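PDB 5MSX: putative endo-1,4-beta-xylanase from Bacteroides thetaiotaomicron VPI-5482, which probably hydrolyses glycosidic bonds in plant pectin as a calcium-binding family 43 glycoside hydrolase, likely an arabinofuranosidase. Local coordinates for residues Thr327-Ser332 with Trp378-Leu383; Ser332-Leu337 with Glu351-Ser356; Ile394-Pro399 with Ser429-Val434. One frame throughout, in Å; residues are numbered along the deposited sequence.

All three contacts lie in or at the base of the C-terminal F5/8 type C module. Interactions 1 and 3 are strand pairings within the same large antiparallel sheet, and two of their strands, 378-383 and 386-396, also follow one another in the chain. Interaction 2 is nested inside the loop closed by interaction 1; they share Ser332, and Val328 packs on Pro355 and Ser356. Interaction 1 is partly buried, with aromatic and serine contacts on one face and small aliphatic groups on the other. Interaction 2, also partly buried, relies on loop packing, one water and a single beta bridge. Interaction 3 is the buried one, mixing aromatic and proline packing with serine, water and ethanediol.

Interaction 1: Thr327-Ser332 with Trp378-Leu383; sequences TVYASS and WIVADL
Tyr329 and Val380 lie side by side as a hydrogen-bonded pair in the antiparallel strands 327-330 and 378-383, whose axes approach to 4.7 Å. Backbone bonds join Thr327 with Asp382 and Tyr329 with Val380 in both directions; the bond from Val380 N to Tyr329 O, 2.9 Å, lies almost on the carbonyl axis (179°). Past the last bridge the pattern continues with a substitute acceptor. Ser331 N still donates to Trp378 O, but Trp378 N turns to the hydroxyl Ser331 OG at 3.0 Å, which also bonds Asp373. A serine suits the strand end because its short side chain, turned between its own N and carbonyl carbon (chi1 63°), can stand in for a backbone carbonyl.

Ring contacts lie on the face carrying Thr327, Tyr329, Val380 and Asp382. Val380 CB sits over the tyrosine ring, 4.0 Å from its centroid, and CG1 reaches the CZ end. Ser331 CB lies over the five-membered ring of Trp378, 3.5 Å from the centroid. Tyr329 CD1 meets the indole edge at Trp378 CZ3 (3.8 Å), the two side chains crossing at a slant. Farther along, Thr327 OG1 lies beside Asp382 CB, and the Asp382 carboxylate forms a salt bridge with Arg440.

Aliphatic packing occupies the other face, where Val328 CG1 meets Ala381 CB at 4.3 Å. Ala330 and Ile379 form a non-hydrogen-bonded pair, and the small alanine suits their CA-CA spacing of 4.0 Å. Trp367 and Trp456 pack against Ile379 there. Strand 438-448 flanks strand 378-383 on its other edge, in keeping with the antiparallel beta-sandwich (jelly roll) of F5/8 type C domains.

Interaction 2: Ser332-Leu337 with Glu351-Ser356; sequences SIEVPL and EYFVPS
Leu337 and Glu351 form an antiparallel hydrogen-bonded pair, the sole beta bridge of this contact, where short strands 337-339 and 349-351 meet and give way to loops at the base of the F5/8 type C beta-sandwich module. Their backbones bond both ways: Leu337 N to Glu351 O and Glu351 N to Leu337 O, each 2.9 Å. The carboxylate of Glu351 forms salt bridges with Arg281 of the family 43 region and Arg366 of the C-terminal module, so the acid bridges the two.

Apolar packing takes over beyond this pair. Phe353, a large buried ring, lies between the two chains: Glu334 CB is near its CD2, and Leu337 CB meets its CE2 at 3.8 Å. Pro336, rigid and without an N-H to satisfy, sets its CG 3.6 Å from Tyr352 CD1. At the far end Ile333 crosses Pro355 at roughly a right angle, its CD1 3.6 Å from Pro355 CD; CG1 beside the backbone N (chi1 -58°) carries that methyl across.

Polar contacts are fewer here. Val335 O approaches the C-H edge of the Phe353 ring in its plane, 3.4 Å from CD2. Beyond the bridge the backbones meet through one water, which accepts from Phe353 N at 2.8 Å and donates to Glu334 O at 2.7 Å.

Interaction 3: Ile394-Pro399 with Ser429-Val434; sequences IYFVRP and SPHTDV. With EDO (1,2-ethanediol), chain B.
Strand 386-396 runs out beside strand 425-436 at Ile394 and His431, which pair antiparallel in the beta-sandwich of the F5/8 type C module. The two backbones bond in both directions, His431 N to Ile394 O at 2.8 Å and Ile394 N to His431 O at 2.9 Å; both donors are tilted from the carbonyl planes. The side chains share one face of the sheet. Ile394, a branched residue suited to strand and core, packs on Trp456 and Ile444, while the flat His431 ring fits among aromatics: it meets Tyr405, and its ND1 lies at the edge of the Phe396 ring, 3.7 Å from CD2, with the planes 68° apart.

Ser429 precedes this pair, joined to Pro430 by a cis peptide. Pro430 brings its ring over Tyr395: CB stands 3.6 Å from the centroid of the tyrosine ring, only 9° off its normal, a CH-pi contact that suits a rigid ring whose C-H groups can lie flat on an aromatic face. Tyr395 OH reaches onward to the backbone of Trp76, in the family 43 glycoside hydrolase module. The Ser429 hydroxyl, placed opposite its own backbone N (chi1 -166°), is set against Tyr395 CD2 at 3.3 Å.

A 1,2-ethanediol, probably from the crystallisation liquor, is modelled too close to His431, so its pose is doubtful; as modelled, its O1 donates to Ser429 OG and accepts from Phe396 N, and O2 donates to Pro399 O. A water also links the segments, accepting from Ser429 OG at 2.9 Å and donating to Phe396 O at 2.8 Å.

Interaction 1: Thr327-Ser332 with Trp378-Leu383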
loop_
_atom_site.group_PDB
_atom_site.type_symbol
_atom_site.label_atom_id
_atom_site.label_comp_id
_atom_site.label_asym_id
_atom_site.label_seq_id
_atom_site.Cartn_x
_atom_site.Cartn_y
_atom_site.Cartn_z
ATOM N N THR C 327 2.746 20.420 53.094
ATOM C CA THR C 327 3.975 19.692 53.412
ATOM C C THR C 327 3.846 18.212 53.021
ATOM O O THR C 327 2.736 17.680 52.832
ATOM C CB THR C 327 4.348 19.747 54.911
ATOM O OG1 THR C 327 3.258 19.257 55.693
ATOM C CG2 THR C 327 4.708 21.154 55.374
ATOM N N VAL C 328 4.999 17.566 52.905
ATOM C CA VAL C 328 5.090 16.144 52.629
ATOM C C VAL C 328 6.176 15.564 53.508
ATOM O O VAL C 328 7.053 16.283 53.951
ATOM C CB VAL C 328 5.448 15.836 51.152
ATOM C CG1 VAL C 328 4.243 15.997 50.259
ATOM C CG2 VAL C 328 6.570 16.734 50.650
ATOM N N TYR C 329 6.103 14.266 53.756
ATOM C CA TYR C 329 7.124 13.546 54.520
ATOM C C TYR C 329 6.937 12.078 54.239
ATOM O O TYR C 329 5.888 11.683 53.758
ATOM C CB TYR C 329 7.056 13.845 56.031
ATOM C CG TYR C 329 5.709 13.600 56.689
ATOM C CD1 TYR C 329 5.358 12.330 57.166
ATOM C CD2 TYR C 329 4.791 14.638 56.842
ATOM C CE1 TYR C 329 4.122 12.109 57.777
ATOM C CE2 TYR C 329 3.556 14.421 57.440
ATOM C CZ TYR C 329 3.230 13.161 57.906
ATOM O OH TYR C 329 2.013 12.961 58.500
ATOM N N ALA C 330 7.958 11.277 54.514
ATOM C CA ALA C 330 7.962 9.882 54.104
ATOM C C ALA C 330 8.589 8.978 55.144
ATOM O O ALA C 330 9.129 9.448 56.113
ATOM C CB ALA C 330 8.703 9.744 52.777
ATOM N N SER C 331 8.494 7.676 54.917
ATOM C CA SER C 331 9.112 6.663 55.764
ATOM C C SER C 331 10.632 6.676 55.736
ATOM O O SER C 331 11.266 6.325 56.718
ATOM C CB SER C 331 8.626 5.274 55.346
ATOM O OG SER C 331 9.013 4.936 54.025
ATOM N N SER C 332 11.207 7.027 54.586
ATOM C CA SER C 332 12.638 7.192 54.450
ATOM C C SER C 332 12.962 8.000 53.197
ATOM O O SER C 332 12.079 8.309 52.373
ATOM C CB SER C 332 13.337 5.837 54.378
ATOM O OG SER C 332 13.060 5.177 53.163
ATOM N N TRP C 378 6.379 4.428 52.592
ATOM C CA TRP C 378 5.223 5.283 52.441
ATOM C C TRP C 378 5.590 6.749 52.409
ATOM O O TRP C 378 6.666 7.157 52.862
ATOM C CB TRP C 378 4.188 4.994 53.541
ATOM C CG TRP C 378 4.731 5.116 54.940
ATOM C CD1 TRP C 378 5.112 4.094 55.758
ATOM C CD2 TRP C 378 4.954 6.330 55.673
ATOM N NE1 TRP C 378 5.555 4.594 56.952
ATOM C CE2 TRP C 378 5.465 5.962 56.933
ATOM C CE3 TRP C 378 4.764 7.692 55.389
ATOM C CZ2 TRP C 378 5.810 6.911 57.913
ATOM C CZ3 TRP C 378 5.106 8.634 56.351
ATOM C CH2 TRP C 378 5.634 8.238 57.601
ATOM N N ILE C 379 4.668 7.533 51.858
ATOM C CA ILE C 379 4.780 8.988 51.782
ATOM C C ILE C 379 3.408 9.574 52.089
ATOM O O ILE C 379 2.396 8.961 51.765
ATOM C CB ILE C 379 5.314 9.428 50.377
ATOM C CG1 ILE C 379 5.464 10.945 50.286
ATOM C CG2 ILE C 379 4.447 8.886 49.240
ATOM C CD1 ILE C 379 6.399 11.410 49.168
ATOM N N VAL C 380 3.390 10.761 52.682
ATOM C CA VAL C 380 2.169 11.424 53.112
ATOM C C VAL C 380 2.141 12.839 52.575
ATOM O O VAL C 380 3.077 13.590 52.795
ATOM C CB VAL C 380 2.122 11.529 54.665
ATOM C CG1 VAL C 380 1.146 12.610 55.152
ATOM C CG2 VAL C 380 1.786 10.188 55.298
ATOM N N ALA C 381 1.040 13.217 51.944
ATOM C CA ALA C 381 0.804 14.585 51.588
ATOM C C ALA C 381 -0.148 15.208 52.614
ATOM O O ALA C 381 -1.180 14.609 52.944
ATOM C CB ALA C 381 0.207 14.665 50.199
ATOM N N ASP C 382 0.222 16.401 53.095
ATOM C CA ASP C 382 -0.559 17.197 54.024
ATOM C C ASP C 382 -1.055 18.460 53.329
ATOM O O ASP C 382 -0.318 19.452 53.187
ATOM C CB ASP C 382 0.291 17.579 55.256
ATOM C CG ASP C 382 -0.501 18.370 56.330
ATOM O OD1 ASP C 382 -1.701 18.661 56.180
ATOM O OD2 ASP C 382 0.096 18.700 57.352
ATOM N N LEU C 383 -2.328 18.432 52.937
ATOM C CA LEU C 383 -3.035 19.654 52.536
ATOM C C LEU C 383 -3.133 20.545 53.792
ATOM O O LEU C 383 -3.176 20.036 54.905
ATOM C CB LEU C 383 -4.417 19.311 51.974
ATOM C CG LEU C 383 -4.423 18.247 50.870
ATOM C CD1 LEU C 383 -5.843 17.816 50.558
ATOM C CD2 LEU C 383 -3.697 18.742 49.624
#

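Interaction 2: Ser332-Leu337 with Glu351-Ser356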
loop_
_atom_site.group_PDB
_atom_site.type_symbol
_atom_site.label_atom_id
_atom_site.label_comp_id
_atom_site.label_asym_id
_atom_site.label_seq_id
_atom_site.Cartn_x
_atom_site.Cartn_y
_atom_site.Cartn_z
ATOM N N SER C 332 11.207 7.027 54.586
ATOM C CA SER C 332 12.638 7.192 54.450
ATOM C C SER C 332 12.962 8.000 53.197
ATOM O O SER C 332 12.079 8.309 52.373
ATOM C CB SER C 332 13.337 5.837 54.378
ATOM O OG SER C 332 13.060 5.177 53.163
ATOM N N ILE C 333 14.241 8.349 53.088
ATOM C CA ILE C 333 14.788 9.114 51.977
ATOM C C ILE C 333 16.103 8.449 51.611
ATOM O O ILE C 333 16.954 8.235 52.498
ATOM C CB ILE C 333 15.025 10.585 52.363
ATOM C CG1 ILE C 333 13.711 11.227 52.841
ATOM C CG2 ILE C 333 15.628 11.359 51.195
ATOM C CD1 ILE C 333 13.878 12.569 53.509
ATOM N N GLU C 334 16.267 8.094 50.326
ATOM C CA GLU C 334 17.526 7.568 49.858
ATOM C C GLU C 334 18.620 8.630 49.977
ATOM O O GLU C 334 18.385 9.821 49.775
ATOM C CB GLU C 334 17.431 7.049 48.404
ATOM C CG GLU C 334 18.655 6.258 47.925
ATOM C CD GLU C 334 19.051 5.117 48.884
ATOM O OE1 GLU C 334 18.636 3.966 48.650
ATOM O OE2 GLU C 334 19.768 5.361 49.895
ATOM N N VAL C 335 19.819 8.173 50.308
ATOM C CA VAL C 335 21.016 9.034 50.378
ATOM C C VAL C 335 21.352 9.648 48.983
ATOM O O VAL C 335 21.095 9.003 47.972
ATOM C CB VAL C 335 22.205 8.200 50.952
ATOM C CG1 VAL C 335 22.674 7.119 49.970
ATOM C CG2 VAL C 335 23.364 9.086 51.360
ATOM N N PRO C 336 21.921 10.875 48.932
ATOM C CA PRO C 336 22.219 11.489 47.632
ATOM C C PRO C 336 23.123 10.650 46.735
ATOM O O PRO C 336 23.995 9.903 47.228
ATOM C CB PRO C 336 22.926 12.798 47.996
ATOM C CG PRO C 336 22.474 13.105 49.384
ATOM C CD PRO C 336 22.273 11.789 50.047
ATOM N N LEU C 337 22.890 10.759 45.428
ATOM C CA LEU C 337 23.656 10.014 44.416
ATOM C C LEU C 337 24.662 10.983 43.850
ATOM O O LEU C 337 24.283 12.010 43.282
ATOM C CB LEU C 337 22.711 9.530 43.299
ATOM C CG LEU C 337 23.286 8.881 42.037
ATOM C CD1 LEU C 337 24.046 7.609 42.381
ATOM C CD2 LEU C 337 22.168 8.590 41.044
ATOM N N GLU C 351 22.264 14.061 42.730
ATOM C CA GLU C 351 20.811 13.960 42.786
ATOM C C GLU C 351 20.382 13.686 44.225
ATOM O O GLU C 351 20.919 12.774 44.865
ATOM C CB GLU C 351 20.289 12.823 41.923
ATOM C CG GLU C 351 18.761 12.852 41.834
ATOM C CD GLU C 351 18.141 11.766 40.941
ATOM O OE1 GLU C 351 18.860 10.857 40.443
ATOM O OE2 GLU C 351 16.888 11.824 40.726
ATOM N N TYR C 352 19.395 14.441 44.692
ATOM C CA TYR C 352 18.773 14.219 45.987
ATOM C C TYR C 352 17.419 13.579 45.756
ATOM O O TYR C 352 16.866 13.621 44.635
ATOM C CB TYR C 352 18.600 15.547 46.731
ATOM C CG TYR C 352 19.913 16.239 47.026
ATOM C CD1 TYR C 352 20.653 15.904 48.165
ATOM C CD2 TYR C 352 20.429 17.223 46.166
ATOM C CE1 TYR C 352 21.876 16.507 48.435
ATOM C CE2 TYR C 352 21.655 17.839 46.430
ATOM C CZ TYR C 352 22.375 17.473 47.561
ATOM O OH TYR C 352 23.579 18.070 47.848
ATOM N N PHE C 353 16.871 13.026 46.836
ATOM C CA PHE C 353 15.712 12.132 46.761
ATOM C C PHE C 353 14.628 12.502 47.752
ATOM O O PHE C 353 13.852 11.637 48.166
ATOM C CB PHE C 353 16.175 10.686 46.930
ATOM C CG PHE C 353 17.085 10.235 45.839
ATOM C CD1 PHE C 353 16.610 10.119 44.524
ATOM C CD2 PHE C 353 18.437 9.959 46.090
ATOM C CE1 PHE C 353 17.449 9.716 43.490
ATOM C CE2 PHE C 353 19.285 9.551 45.052
ATOM C CZ PHE C 353 18.787 9.436 43.745
ATOM N N VAL C 354 14.548 13.793 48.079
ATOM C CA VAL C 354 13.660 14.278 49.124
ATOM C C VAL C 354 12.168 14.203 48.742
ATOM O O VAL C 354 11.837 14.318 47.560
ATOM C CB VAL C 354 14.033 15.693 49.619
ATOM C CG1 VAL C 354 15.451 15.694 50.217
ATOM C CG2 VAL C 354 13.871 16.765 48.547
ATOM N N PRO C 355 11.269 14.011 49.735
ATOM C CA PRO C 355 9.813 13.905 49.498
ATOM C C PRO C 355 9.177 15.075 48.737
ATOM O O PRO C 355 8.279 14.860 47.934
ATOM C CB PRO C 355 9.236 13.836 50.923
ATOM C CG PRO C 355 10.358 13.322 51.765
ATOM C CD PRO C 355 11.574 13.977 51.177
ATOM N N SER C 356 9.616 16.305 48.991
ATOM C CA SER C 356 9.106 17.464 48.249
ATOM C C SER C 356 9.314 17.354 46.723
ATOM O O SER C 356 8.592 18.003 45.952
ATOM C CB SER C 356 9.719 18.756 48.778
ATOM O OG SER C 356 11.129 18.703 48.617
HETATM O O HOH W 1 18.490 12.385 49.081
#

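Interaction 3: Ile394-Pro399 with Ser429-Val434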
loop_
_atom_site.group_PDB
_atom_site.type_symbol
_atom_site.label_atom_id
_atom_site.label_comp_id
_atom_site.label_asym_id
_atom_site.label_seq_id
_atom_site.Cartn_x
_atom_site.Cartn_y
_atom_site.Cartn_z
ATOM N N ILE C 394 -0.700 9.490 40.413
ATOM C CA ILE C 394 0.634 9.145 40.850
ATOM C C ILE C 394 1.493 8.652 39.699
ATOM O O ILE C 394 1.199 7.630 39.066
ATOM C CB ILE C 394 0.636 8.029 41.915
ATOM C CG1 ILE C 394 -0.247 8.415 43.105
ATOM C CG2 ILE C 394 2.064 7.759 42.388
ATOM C CD1 ILE C 394 -0.548 7.242 44.020
ATOM N N TYR C 395 2.609 9.342 39.503
ATOM C CA TYR C 395 3.604 8.932 38.529
ATOM C C TYR C 395 4.759 8.304 39.273
ATOM O O TYR C 395 5.622 9.019 39.776
ATOM C CB TYR C 395 4.071 10.160 37.762
ATOM C CG TYR C 395 3.026 10.786 36.880
ATOM C CD1 TYR C 395 2.159 11.763 37.356
ATOM C CD2 TYR C 395 2.926 10.414 35.540
ATOM C CE1 TYR C 395 1.197 12.337 36.520
ATOM C CE2 TYR C 395 1.988 10.991 34.697
ATOM C CZ TYR C 395 1.136 11.941 35.187
ATOM O OH TYR C 395 0.227 12.474 34.326
ATOM N N PHE C 396 4.773 6.983 39.371
ATOM C CA PHE C 396 5.860 6.279 40.052
ATOM C C PHE C 396 7.119 6.210 39.206
ATOM O O PHE C 396 7.087 6.304 37.961
ATOM C CB PHE C 396 5.482 4.837 40.469
ATOM C CG PHE C 396 4.359 4.748 41.491
ATOM C CD1 PHE C 396 4.621 4.914 42.865
ATOM C CD2 PHE C 396 3.033 4.472 41.097
ATOM C CE1 PHE C 396 3.587 4.827 43.810
ATOM C CE2 PHE C 396 2.003 4.372 42.042
ATOM C CZ PHE C 396 2.284 4.560 43.392
ATOM N N VAL C 397 8.222 5.970 39.898
ATOM C CA VAL C 397 9.516 5.701 39.277
ATOM C C VAL C 397 9.556 4.256 38.738
ATOM O O VAL C 397 9.042 3.329 39.382
ATOM C CB VAL C 397 10.663 5.935 40.305
ATOM C CG1 VAL C 397 11.991 5.458 39.748
ATOM C CG2 VAL C 397 10.728 7.397 40.690
ATOM N N ARG C 398 10.200 4.067 37.586
ATOM C CA ARG C 398 10.167 2.802 36.831
ATOM C C ARG C 398 8.725 2.262 36.618
ATOM O O ARG C 398 8.435 1.087 36.896
ATOM C CB ARG C 398 11.083 1.728 37.429
ATOM C CG ARG C 398 11.372 0.602 36.436
ATOM C CD ARG C 398 12.183 -0.507 37.066
ATOM N NE ARG C 398 13.579 -0.112 37.248
ATOM C CZ ARG C 398 14.511 -0.842 37.864
ATOM N NH1 ARG C 398 14.216 -2.025 38.385
ATOM N NH2 ARG C 398 15.749 -0.386 37.955
ATOM N N PRO C 399 7.841 3.106 36.052
ATOM C CA PRO C 399 6.410 2.827 35.895
ATOM C C PRO C 399 6.120 1.591 35.009
ATOM O O PRO C 399 5.079 0.888 35.176
ATOM C CB PRO C 399 5.896 4.116 35.253
ATOM C CG PRO C 399 7.032 4.603 34.454
ATOM C CD PRO C 399 8.207 4.352 35.353
ATOM N N SER C 429 0.977 4.489 33.747
ATOM C CA SER C 429 1.267 5.730 34.492
ATOM C C SER C 429 0.433 6.839 33.894
ATOM O O SER C 429 0.321 6.889 32.694
ATOM C CB SER C 429 2.754 6.138 34.424
ATOM O OG SER C 429 3.029 7.138 35.407
ATOM N N PRO C 430 -0.168 7.713 34.679
ATOM C CA PRO C 430 -0.170 7.664 36.131
ATOM C C PRO C 430 -1.125 6.600 36.695
ATOM O O PRO C 430 -1.887 5.980 35.952
ATOM C CB PRO C 430 -0.612 9.061 36.514
ATOM C CG PRO C 430 -1.491 9.509 35.363
ATOM C CD PRO C 430 -1.012 8.787 34.142
ATOM N N HIS C 431 -1.032 6.357 37.997
ATOM C CA HIS C 431 -2.066 5.613 38.734
ATOM C C HIS C 431 -3.057 6.582 39.324
ATOM O O HIS C 431 -2.684 7.415 40.160
ATOM C CB HIS C 431 -1.424 4.785 39.822
ATOM C CG HIS C 431 -0.924 3.483 39.333
ATOM N ND1 HIS C 431 0.348 3.307 38.836
ATOM C CD2 HIS C 431 -1.545 2.290 39.224
ATOM C CE1 HIS C 431 0.490 2.042 38.466
ATOM N NE2 HIS C 431 -0.640 1.409 38.696
ATOM N N THR C 432 -4.307 6.495 38.871
ATOM C CA THR C 432 -5.351 7.453 39.203
ATOM C C THR C 432 -6.373 6.806 40.154
ATOM O O THR C 432 -6.809 5.699 39.918
ATOM C CB THR C 432 -6.052 7.974 37.928
ATOM O OG1 THR C 432 -5.118 8.722 37.142
ATOM C CG2 THR C 432 -7.205 8.922 38.266
ATOM N N ASP C 433 -6.728 7.496 41.231
ATOM C CA ASP C 433 -7.722 6.991 42.196
ATOM C C ASP C 433 -8.706 8.105 42.492
ATOM O O ASP C 433 -8.317 9.172 42.976
ATOM C CB ASP C 433 -7.067 6.544 43.507
ATOM C CG ASP C 433 -6.178 5.351 43.332
ATOM O OD1 ASP C 433 -6.690 4.243 43.072
ATOM O OD2 ASP C 433 -4.950 5.513 43.455
ATOM N N VAL C 434 -9.973 7.861 42.173
ATOM C CA VAL C 434 -11.052 8.814 42.449
ATOM C C VAL C 434 -11.438 8.628 43.912
ATOM O O VAL C 434 -11.635 7.505 44.351
ATOM C CB VAL C 434 -12.262 8.563 41.527
ATOM C CG1 VAL C 434 -13.470 9.394 41.952
ATOM C CG2 VAL C 434 -11.885 8.848 40.075
HETATM C C1 EDO B . 3.784 4.340 37.403
HETATM O O1 EDO B . 3.022 5.496 37.752
HETATM C C2 EDO B . 3.237 2.971 37.834
HETATM O O2 EDO B . 3.947 1.783 37.449
HETATM O O HOH W 2 5.809 7.668 35.858
#